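Local coordinates for protein diaminopimelate decarboxylase (Aquifex aeolicus, PDB 2P3E) that probably catalyses the pyridoxal-phosphate-dependent decarboxylation of meso-diaminopimelate to L-lysine, the closing step of lysine biosynthesis, at residues Val178-Ala183 / Glu220-Leu225; Gly200-Ile205 / Tyr238-Gly243; Phe127-Arg132 / Ile151-Asn156. All blocks are in the same frame, centred on the assembly; numbering follows the deposited sequence.

All three contacts belong to the pyridoxal-binding barrel of the chain and reach the same parallel sheet, with centres 10 to 12 Å apart. Along the sequence interaction 3 closes first; the segments of interactions 1 and 2 then alternate. Interactions 3 and 2 are each the strand pair of a beta-alpha-beta unit, and strands 149-156 and 196-202 are neighbours, so the two pairs adjoin in the barrel wall. Interaction 1 lies outside that wall, where helix 214-231, the crossover of interaction 2, meets the turn after strand 178-179. The barrel thus brings residues from separate crossovers round Glu279, predicted to bind the cofactor, while helices pack on its outer surface.

Interaction 1. Residues Val178-Ala183 / Glu220-Leu225; sequences VDIREA and EKVVSL
Ile180 reaches across to Leu225 and Lys221, bringing the turn after strand 178-179 against helix 214-231 on the outside of a TIM-type barrel. Packing of this kind, between a turn and a helix of the outer layer, shows how one branched side chain can carry a contact without any hydrogen bond between the two segments. Ile180 has its CG1 anti to the backbone N (chi1 -165°), and CD1, at the end of that branch, comes within 3.4 Å of Lys221 O, resting on the backbone of the helix. That carbonyl is already engaged inside the helix as acceptor for the backbone N of Leu225, and CD1 adds only an apolar neighbour. Ile180 CD1 also lies 3.7 Å from Lys221 CB.

Leu225, one turn further along the helix, slides past Ile180 in the opposite direction. Leu225 CD2 packs against Ile180 CG1 at 4.0 Å and meets Ala183 CB at 4.2 Å, and so joins the two residues of the 178-183 segment that face the helix. Lys221 takes part through its base: beyond CB the chain bends at chi2 (-69°), and its amino end leads away from the 178-183 segment. On the inner side Ile180, Ala183 and Val222 all touch Val155 of strand 149-156, while Leu225 also leans on Ile201, which places the contact between the barrel wall and its helices.

The turn that presents Ile180 is held locally. A salt bridge from Asp179 OD2 to Arg181 NH2 is less certain, because the arginine is incompletely modelled. Asp179 also forms an Asx turn, in which Arg181 N donates to Asp179 OD1 over 3.0 Å from above the carboxylate plane.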
# COMPACT_ATOMS: atom_id res chain seq x y z
N VAL B 178 -23.68 5.18 13.29
CA VAL B 178 -24.85 6.03 13.20
C VAL B 178 -24.85 6.88 14.46
O VAL B 178 -24.47 6.41 15.54
CB VAL B 178 -26.18 5.22 13.03
CG1 VAL B 178 -26.48 4.33 14.25
CG2 VAL B 178 -27.36 6.13 12.76
N ASP B 179 -25.24 8.14 14.31
CA ASP B 179 -25.46 9.04 15.44
C ASP B 179 -26.22 8.28 16.51
O ASP B 179 -27.28 7.71 16.25
CB ASP B 179 -26.29 10.25 14.99
CG ASP B 179 -26.37 11.35 16.04
OD1 ASP B 179 -25.99 11.12 17.23
OD2 ASP B 179 -26.81 12.46 15.69
N ILE B 180 -25.65 8.27 17.71
CA ILE B 180 -26.23 7.52 18.81
C ILE B 180 -27.64 8.03 19.09
O ILE B 180 -28.48 7.29 19.58
CB ILE B 180 -25.36 7.55 20.10
CG1 ILE B 180 -25.84 6.46 21.07
CG2 ILE B 180 -25.37 8.94 20.75
CD1 ILE B 180 -24.89 6.15 22.18
N ARG B 181 -27.88 9.28 18.72
CA ARG B 181 -29.17 9.93 18.92
C ARG B 181 -30.24 9.37 17.98
O ARG B 181 -31.44 9.64 18.15
CB ARG B 181 -29.02 11.45 18.75
CG ARG B 181 -28.02 12.09 19.71
CD ARG B 181 -27.76 13.55 19.37
CZ ARG B 181 -25.59 15.14 17.42
NH1 ARG B 181 -24.63 16.02 17.71
NH2 ARG B 181 -25.78 14.78 16.15
N GLU B 182 -29.81 8.58 17.00
CA GLU B 182 -30.70 7.96 16.01
C GLU B 182 -30.57 6.43 15.97
O GLU B 182 -31.19 5.77 15.12
CB GLU B 182 -30.39 8.54 14.62
CG GLU B 182 -30.80 9.99 14.43
N ALA B 183 -29.77 5.88 16.89
CA ALA B 183 -29.52 4.43 16.92
C ALA B 183 -30.74 3.66 17.40
O ALA B 183 -30.95 2.50 17.02
CB ALA B 183 -28.32 4.13 17.79
N GLU B 220 -20.36 6.60 28.51
CA GLU B 220 -21.55 7.11 29.20
C GLU B 220 -22.75 7.10 28.27
O GLU B 220 -23.82 6.62 28.63
CB GLU B 220 -21.30 8.52 29.74
CG GLU B 220 -22.45 9.11 30.51
CD GLU B 220 -22.32 10.62 30.63
OE1 GLU B 220 -22.35 11.30 29.58
OE2 GLU B 220 -22.18 11.12 31.77
N LYS B 221 -22.56 7.58 27.05
CA LYS B 221 -23.62 7.56 26.03
C LYS B 221 -24.10 6.15 25.74
O LYS B 221 -25.30 5.91 25.59
CB LYS B 221 -23.15 8.22 24.73
CG LYS B 221 -22.65 9.66 24.85
CD LYS B 221 -23.76 10.63 25.16
CE LYS B 221 -23.24 12.08 25.12
NZ LYS B 221 -24.36 13.01 25.43
N VAL B 222 -23.16 5.21 25.62
CA VAL B 222 -23.51 3.81 25.37
C VAL B 222 -24.26 3.20 26.55
O VAL B 222 -25.23 2.44 26.35
CB VAL B 222 -22.26 2.96 25.00
CG1 VAL B 222 -22.58 1.47 25.07
CG2 VAL B 222 -21.78 3.33 23.59
N VAL B 223 -23.83 3.54 27.77
CA VAL B 223 -24.48 3.04 28.99
C VAL B 223 -25.92 3.56 29.06
O VAL B 223 -26.85 2.81 29.38
CB VAL B 223 -23.69 3.44 30.28
CG1 VAL B 223 -24.54 3.22 31.56
CG2 VAL B 223 -22.40 2.65 30.37
N SER B 224 -26.10 4.85 28.76
CA SER B 224 -27.45 5.43 28.66
C SER B 224 -28.31 4.76 27.59
O SER B 224 -29.50 4.49 27.83
CB SER B 224 -27.38 6.93 28.40
OG SER B 224 -26.60 7.54 29.43
N LEU B 225 -27.74 4.50 26.41
CA LEU B 225 -28.47 3.76 25.38
C LEU B 225 -28.84 2.36 25.87
O LEU B 225 -29.96 1.89 25.64
CB LEU B 225 -27.67 3.64 24.06
CG LEU B 225 -28.38 2.92 22.89
CD1 LEU B 225 -29.71 3.60 22.49
CD2 LEU B 225 -27.45 2.84 21.69

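Interaction 2. Residues Gly200-Ile205 / Tyr238-Gly243; sequences GIHCHI and YLDIGG
His202 and Asp240 lie side by side on neighbouring parallel strands of the TIM-type barrel, the two strands of a beta-alpha-beta crossover through helix 214-231. This is the tight part: the strand axes run 4.8 Å apart, and Ile201 bonds through its N to Tyr238 O and through its O to Asp240 N. On the face of His202 and Asp240, His202 CD2 sits 3.3 Å from Asp240 CG, with ring and carboxylate planes turned 68° apart. His202 NE2 is hydrogen-bonded to Glu279, predicted to bind the cofactor. Asp240 places CG anti to its backbone N (chi1 -176°), and OD1 accepts from Gly242 N in an Asx turn. An alanine at Asp240 would probably leave the NH of Gly242 without this acceptor and open a gap beside the His202 ring. The other face is apolar, Leu239 CD2 packing on Ile201 CD1 at 3.7 Å. Gly242 is tightly placed too: its phi is positive (84°), and a CB there would clash with Cys203 O and His204 CA.

The contact is looser at its water-linked end, at Ile205 and Gly243, where His204 and Ile205 are partly exposed. One water accepts from Ile205 N and donates to Ile241 O and Gly243 O. Beside it, His204 ND1 accepts in its ring plane from Gly243 N at 3.0 Å.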
# COMPACT_ATOMS: atom_id res chain seq x y z
N GLY B 200 -26.37 -6.76 21.13
CA GLY B 200 -25.31 -5.84 21.52
C GLY B 200 -25.45 -4.39 21.14
O GLY B 200 -26.37 -4.00 20.43
N ILE B 201 -24.50 -3.61 21.64
CA ILE B 201 -24.27 -2.23 21.22
C ILE B 201 -22.78 -2.12 20.98
O ILE B 201 -21.99 -2.71 21.73
CB ILE B 201 -24.65 -1.19 22.33
CG1 ILE B 201 -26.13 -1.32 22.73
CG2 ILE B 201 -24.27 0.25 21.89
CD1 ILE B 201 -26.49 -0.58 24.01
N HIS B 202 -22.39 -1.40 19.94
CA HIS B 202 -20.97 -1.24 19.62
C HIS B 202 -20.61 0.24 19.48
O HIS B 202 -21.37 1.02 18.90
CB HIS B 202 -20.61 -1.98 18.33
CG HIS B 202 -19.19 -1.81 17.88
ND1 HIS B 202 -18.75 -1.34 16.68
CD2 HIS B 202 -18.06 -2.13 18.59
CE1 HIS B 202 -17.40 -1.36 16.68
NE2 HIS B 202 -16.98 -1.85 17.83
N CYS B 203 -19.46 0.62 20.03
CA CYS B 203 -18.84 1.89 19.66
C CYS B 203 -17.34 1.72 19.45
O CYS B 203 -16.70 0.92 20.12
CB CYS B 203 -19.14 2.98 20.69
SG CYS B 203 -18.34 2.75 22.29
N HIS B 204 -16.80 2.43 18.48
CA HIS B 204 -15.35 2.49 18.32
C HIS B 204 -15.03 3.94 18.03
O HIS B 204 -15.26 4.42 16.92
CB HIS B 204 -14.86 1.57 17.19
CG HIS B 204 -13.38 1.66 16.95
ND1 HIS B 204 -12.45 1.13 17.83
CD2 HIS B 204 -12.67 2.21 15.94
CE1 HIS B 204 -11.23 1.36 17.36
NE2 HIS B 204 -11.34 2.01 16.22
N ILE B 205 -14.49 4.62 19.03
CA ILE B 205 -14.42 6.09 19.02
C ILE B 205 -13.24 6.72 18.28
O ILE B 205 -13.27 7.91 17.99
CB ILE B 205 -14.48 6.67 20.44
CG1 ILE B 205 -13.24 6.27 21.26
CG2 ILE B 205 -15.80 6.24 21.12
CD1 ILE B 205 -12.99 7.21 22.45
N TYR B 238 -24.21 -7.85 25.25
CA TYR B 238 -22.82 -7.37 25.01
C TYR B 238 -22.71 -5.87 24.78
O TYR B 238 -23.52 -5.28 24.07
CB TYR B 238 -22.16 -8.10 23.82
CG TYR B 238 -22.32 -9.59 23.91
CD1 TYR B 238 -21.52 -10.36 24.78
CD2 TYR B 238 -23.28 -10.24 23.16
CE1 TYR B 238 -21.69 -11.75 24.88
CE2 TYR B 238 -23.45 -11.62 23.25
CZ TYR B 238 -22.66 -12.35 24.12
OH TYR B 238 -22.87 -13.72 24.19
N LEU B 239 -21.71 -5.28 25.40
CA LEU B 239 -21.33 -3.90 25.14
C LEU B 239 -19.90 -3.92 24.66
O LEU B 239 -18.97 -4.14 25.44
CB LEU B 239 -21.46 -3.03 26.39
CG LEU B 239 -22.87 -2.87 26.96
CD1 LEU B 239 -22.82 -1.97 28.19
CD2 LEU B 239 -23.87 -2.34 25.92
N ASP B 240 -19.74 -3.73 23.36
CA ASP B 240 -18.44 -3.74 22.71
C ASP B 240 -17.98 -2.28 22.60
O ASP B 240 -18.49 -1.52 21.78
CB ASP B 240 -18.58 -4.42 21.33
CG ASP B 240 -17.25 -4.57 20.61
OD1 ASP B 240 -16.29 -3.84 20.92
OD2 ASP B 240 -17.19 -5.43 19.70
N ILE B 241 -17.00 -1.90 23.42
CA ILE B 241 -16.60 -0.51 23.52
C ILE B 241 -15.38 -0.17 22.66
O ILE B 241 -14.81 0.91 22.77
CB ILE B 241 -16.47 -0.04 24.99
CG1 ILE B 241 -15.44 -0.89 25.74
CG2 ILE B 241 -17.82 -0.16 25.69
CD1 ILE B 241 -15.03 -0.30 27.12
N GLY B 242 -14.98 -1.11 21.81
CA GLY B 242 -14.00 -0.82 20.77
C GLY B 242 -12.56 -0.90 21.20
O GLY B 242 -12.24 -1.40 22.30
N GLY B 243 -11.68 -0.42 20.33
CA GLY B 243 -10.26 -0.38 20.64
C GLY B 243 -9.82 1.07 20.66
O GLY B 243 -10.57 1.95 21.10
O HOH W 1 -13.31 2.72 21.15

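Interaction 3. Residues Phe127-Arg132 / Ile151-Asn156; sequences FNVESR and IAIRVN
Strands 127-129 and 151-156 pair in parallel, their axes making an angle of 41° at a closest approach of 4.5 Å. Three backbone bonds join the segments: Phe127 O accepts from Ala152 N, Ala152 O from Val129 N, and Val129 O from Arg154 N. A water lies 2.8 Å from Val129 O.

On the face of Val129 and Ile151 the packing is apolar. The two side chains cross obliquely, Val129 CG2 lying 3.9 Å from Ile151 CG2, while CB of the same valine, Val129, is 4.2 Å from Ile153 CD1. Leu135 and Leu138 of helix 132-145 pack on Ile151 from outside. Here the general plan of a TIM-type barrel is plain: that helix is the crossover between the two strands, and the apolar face is the one it covers. Ser131 starts it as N-cap, its OG accepting from Glu134 N.

The face of Asn128 and Ala152 looks toward Glu279, predicted to bind the cofactor. Asn128 OD1 touches Ala152 CB at 3.3 Å and is buried without a polar partner in the model; its ND2 makes a weak hydrogen bond to Asp240. Beyond the strand of Phe127, Glu130 bends at chi2 (-74°), whereas Arg154 is extended from CG to NE. The carboxylate lies beside the end of the arginine chain in a salt bridge, with OE2 between CD and NH1. Arg154 NH1 donates to Glu130 OE2 over 3.1 Å, reaching the oxygen on its syn side and lying near the carboxylate plane, although the two flat groups are turned 64° apart. Each partner is gripped a second time, Glu130 OE1 by Gly177 N and Arg154 NH2 by His204 O. Glu130 OE2 also lies 3.0 Å from Arg154 CD.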
# COMPACT_ATOMS: atom_id res chain seq x y z
N PHE B 127 -22.38 -9.51 14.72
CA PHE B 127 -22.14 -8.52 13.66
C PHE B 127 -22.33 -7.10 14.21
O PHE B 127 -23.40 -6.76 14.76
CB PHE B 127 -23.11 -8.73 12.50
CG PHE B 127 -22.90 -10.00 11.74
CD1 PHE B 127 -22.08 -10.02 10.61
CD2 PHE B 127 -23.49 -11.19 12.17
CE1 PHE B 127 -21.87 -11.22 9.91
CE2 PHE B 127 -23.29 -12.39 11.47
CZ PHE B 127 -22.48 -12.40 10.34
N ASN B 128 -21.29 -6.28 14.08
CA ASN B 128 -21.40 -4.85 14.37
C ASN B 128 -21.81 -4.12 13.11
O ASN B 128 -21.00 -3.88 12.20
CB ASN B 128 -20.11 -4.30 14.99
CG ASN B 128 -19.83 -4.89 16.35
OD1 ASN B 128 -20.75 -5.10 17.15
ND2 ASN B 128 -18.56 -5.17 16.63
N VAL B 129 -23.10 -3.78 13.07
CA VAL B 129 -23.77 -3.35 11.87
C VAL B 129 -23.57 -1.86 11.61
O VAL B 129 -23.70 -1.02 12.52
CB VAL B 129 -25.28 -3.75 11.87
CG1 VAL B 129 -25.99 -3.20 10.68
CG2 VAL B 129 -25.43 -5.28 11.86
N GLU B 130 -23.26 -1.57 10.35
CA GLU B 130 -22.86 -0.26 9.87
C GLU B 130 -23.93 0.47 9.05
O GLU B 130 -23.79 1.66 8.79
CB GLU B 130 -21.58 -0.41 9.03
CG GLU B 130 -20.34 -0.81 9.84
CD GLU B 130 -19.78 0.32 10.70
OE1 GLU B 130 -20.26 1.48 10.61
OE2 GLU B 130 -18.84 0.04 11.47
N SER B 131 -25.00 -0.24 8.65
CA SER B 131 -26.11 0.40 7.94
C SER B 131 -27.43 -0.36 8.07
O SER B 131 -27.46 -1.55 8.40
CB SER B 131 -25.79 0.60 6.45
OG SER B 131 -25.61 -0.67 5.83
N ARG B 132 -28.52 0.33 7.79
CA ARG B 132 -29.84 -0.29 7.77
C ARG B 132 -30.00 -1.28 6.61
O ARG B 132 -30.67 -2.31 6.76
CB ARG B 132 -30.92 0.79 7.65
CG ARG B 132 -32.32 0.23 7.86
CD ARG B 132 -33.34 1.33 7.98
NE ARG B 132 -33.26 2.02 9.27
CZ ARG B 132 -34.25 2.74 9.80
NH1 ARG B 132 -35.40 2.85 9.15
NH2 ARG B 132 -34.09 3.33 10.97
N ILE B 151 -26.72 -9.44 16.22
CA ILE B 151 -26.29 -8.10 15.85
C ILE B 151 -26.12 -7.10 17.00
O ILE B 151 -26.76 -7.19 18.07
CB ILE B 151 -27.23 -7.47 14.78
CG1 ILE B 151 -28.62 -7.24 15.38
CG2 ILE B 151 -27.29 -8.33 13.48
CD1 ILE B 151 -29.37 -6.08 14.73
N ALA B 152 -25.25 -6.13 16.73
CA ALA B 152 -25.17 -4.88 17.47
C ALA B 152 -25.22 -3.77 16.45
O ALA B 152 -24.82 -3.95 15.30
CB ALA B 152 -23.85 -4.81 18.23
N ILE B 153 -25.70 -2.59 16.86
CA ILE B 153 -25.58 -1.41 16.01
C ILE B 153 -24.31 -0.66 16.41
O ILE B 153 -24.06 -0.45 17.60
CB ILE B 153 -26.83 -0.47 16.11
CG1 ILE B 153 -28.12 -1.20 15.69
CG2 ILE B 153 -26.64 0.81 15.26
CD1 ILE B 153 -28.09 -1.79 14.31
N ARG B 154 -23.52 -0.26 15.40
CA ARG B 154 -22.39 0.62 15.68
C ARG B 154 -22.88 2.05 15.87
O ARG B 154 -23.41 2.66 14.94
CB ARG B 154 -21.33 0.61 14.58
CG ARG B 154 -20.12 1.43 15.05
CD ARG B 154 -19.12 1.64 13.98
NE ARG B 154 -18.00 2.50 14.41
CZ ARG B 154 -16.79 2.46 13.84
NH1 ARG B 154 -16.56 1.62 12.84
NH2 ARG B 154 -15.83 3.26 14.27
N VAL B 155 -22.67 2.57 17.08
CA VAL B 155 -23.13 3.91 17.43
C VAL B 155 -21.96 4.87 17.58
O VAL B 155 -20.88 4.46 18.04
CB VAL B 155 -24.05 3.91 18.71
CG1 VAL B 155 -25.20 2.89 18.55
CG2 VAL B 155 -23.28 3.61 19.97
N ASN B 156 -22.16 6.11 17.12
CA ASN B 156 -21.20 7.20 17.26
C ASN B 156 -21.65 8.10 18.41
O ASN B 156 -22.58 8.89 18.25
CB ASN B 156 -21.14 8.04 15.98
CG ASN B 156 -20.70 7.24 14.78
OD1 ASN B 156 -20.06 6.18 14.90
ND2 ASN B 156 -21.04 7.74 13.59
O HOH W 2 -24.13 1.75 12.42